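Local coordinates for protein phosphatidylinositol-specific phospholipase C (Listeria monocytogenes, PDB 2PLC) that is a bacterial member of the phosphatidylinositol-specific phospholipase C family, which belongs to the TIM-barrel clan, at residues Arg227-Ala230 against Ala231-Asn235. Numbering follows the deposited sequence.
Sequences RQYA and AALNN
Tyr229 and Leu233, one helical turn apart, illustrate how one flank of an amphipathic helix is packed while the other faces water: Tyr229, Leu233 and Asn234 are buried, whereas Arg227, Ala231 and Asn235 are exposed. The two extend side by side in the same direction, and Leu233 CD1 comes up to the edge of the tyrosine ring near its plane, 4.0 Å from Tyr229 CD1. Leu233 CG lies beside its own backbone N and anti to the carbonyl carbon (chi1 -67°), and from there the CD1 branch alone turns back toward the preceding turn, while CD2 points onward. Between the same residues runs a short backbone bond, Leu233 N to Tyr229 O at 2.8 Å, nearly straight at the hydrogen (160°). Away from the contact, the Tyr229 hydroxyl is hydrogen-bonded to Pro189 O, and the ring meets Phe224 edge-to-face.

On the next position round, Asn234 N donates to Ala230 O at 3.0 Å. The Asn234 amide folds back over the same turn, its ND2 3.8 Å from Ala230 CB, while that nitrogen gives its hydrogen bond to Asp258 O.

The water side is looser. Ala231 and Ala232 carry only methyl groups there, and the bond from Ala232 N to Gln228 O is longer, 3.2 Å, and more bent. A water donates to Ala230 O at 3.1 Å, giving this carbonyl a second partner besides Asn234 N, and accepts from Asn235 ND2 at 3.3 Å and, weakly, from Asn235 N.

All of this belongs to the first turns of helix 226-246, the crossover of a beta-alpha-beta unit between parallel strands 212-216 and 253-257. Leu233 packs on Val191, Lys194 and Phe195 of the adjacent helix 191-207, whereas Asn234 reaches the loops following the two strands, touching Ile217 and bonding Asp258.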
loop_
_atom_site.group_PDB
_atom_site.type_symbol
_atom_site.label_atom_id
_atom_site.label_comp_id
_atom_site.label_asym_id
_atom_site.label_seq_id
_atom_site.Cartn_x
_atom_site.Cartn_y
_atom_site.Cartn_z
ATOM N N ARG A 227 8.386 15.349 -4.109
ATOM C CA ARG A 227 9.765 15.222 -3.650
ATOM C C ARG A 227 10.061 16.188 -2.500
ATOM O O ARG A 227 10.741 15.828 -1.543
ATOM C CB ARG A 227 10.731 15.464 -4.814
ATOM C CG ARG A 227 12.195 15.566 -4.418
ATOM C CD ARG A 227 12.875 14.218 -4.368
ATOM N NE ARG A 227 13.156 13.694 -5.704
ATOM C CZ ARG A 227 14.008 12.701 -5.957
ATOM N NH1 ARG A 227 14.672 12.117 -4.962
ATOM N NH2 ARG A 227 14.185 12.279 -7.204
ATOM N N GLN A 228 9.537 17.407 -2.593
ATOM C CA GLN A 228 9.747 18.408 -1.551
ATOM C C GLN A 228 9.038 18.043 -0.247
ATOM O O GLN A 228 9.633 18.131 0.825
ATOM C CB GLN A 228 9.301 19.783 -2.029
ATOM C CG GLN A 228 10.184 20.347 -3.122
ATOM C CD GLN A 228 9.664 21.661 -3.648
ATOM O OE1 GLN A 228 8.603 21.718 -4.268
ATOM N NE2 GLN A 228 10.400 22.734 -3.387
ATOM N N TYR A 229 7.783 17.609 -0.343
ATOM C CA TYR A 229 7.014 17.211 0.835
ATOM C C TYR A 229 7.695 16.070 1.587
ATOM O O TYR A 229 7.792 16.101 2.816
ATOM C CB TYR A 229 5.615 16.749 0.436
ATOM C CG TYR A 229 4.560 17.828 0.423
ATOM C CD1 TYR A 229 4.035 18.328 1.617
ATOM C CD2 TYR A 229 4.057 18.328 -0.780
ATOM C CE1 TYR A 229 3.034 19.295 1.616
ATOM C CE2 TYR A 229 3.053 19.301 -0.791
ATOM C CZ TYR A 229 2.548 19.777 0.414
ATOM O OH TYR A 229 1.554 20.736 0.416
ATOM N N ALA A 230 8.143 15.061 0.839
ATOM C CA ALA A 230 8.799 13.886 1.403
ATOM C C ALA A 230 10.091 14.244 2.117
ATOM O O ALA A 230 10.394 13.693 3.176
ATOM C CB ALA A 230 9.066 12.856 0.309
ATOM N N ALA A 231 10.844 15.173 1.534
ATOM C CA ALA A 231 12.103 15.623 2.119
ATOM C C ALA A 231 11.865 16.302 3.469
ATOM O O ALA A 231 12.699 16.226 4.369
ATOM C CB ALA A 231 12.808 16.565 1.172
ATOM N N ALA A 232 10.712 16.947 3.615
ATOM C CA ALA A 232 10.377 17.617 4.867
ATOM C C ALA A 232 9.755 16.672 5.886
ATOM O O ALA A 232 10.156 16.661 7.048
ATOM C CB ALA A 232 9.424 18.774 4.602
ATOM N N LEU A 233 8.835 15.830 5.411
ATOM C CA LEU A 233 8.075 14.911 6.249
ATOM C C LEU A 233 8.603 13.547 6.681
ATOM O O LEU A 233 8.420 13.166 7.842
ATOM C CB LEU A 233 6.683 14.729 5.651
ATOM C CG LEU A 233 5.809 15.978 5.706
ATOM C CD1 LEU A 233 4.659 15.882 4.727
ATOM C CD2 LEU A 233 5.317 16.174 7.120
ATOM N N ASN A 234 9.207 12.792 5.767
ATOM C CA ASN A 234 9.698 11.452 6.100
ATOM C C ASN A 234 10.579 11.392 7.339
ATOM O O ASN A 234 10.426 10.496 8.166
ATOM C CB ASN A 234 10.419 10.815 4.909
ATOM C CG ASN A 234 9.479 10.479 3.766
ATOM O OD1 ASN A 234 8.264 10.623 3.881
ATOM N ND2 ASN A 234 10.044 10.024 2.654
ATOM N N ASN A 235 11.477 12.361 7.481
ATOM C CA ASN A 235 12.373 12.416 8.632
ATOM C C ASN A 235 11.625 12.725 9.928
ATOM O O ASN A 235 11.907 12.139 10.975
ATOM C CB ASN A 235 13.462 13.459 8.402
ATOM C CG ASN A 235 14.830 12.840 8.299
ATOM O OD1 ASN A 235 15.638 12.947 9.223
ATOM N ND2 ASN A 235 15.094 12.158 7.185
HETATM O O HOH W 1 12.897 13.112 4.958
#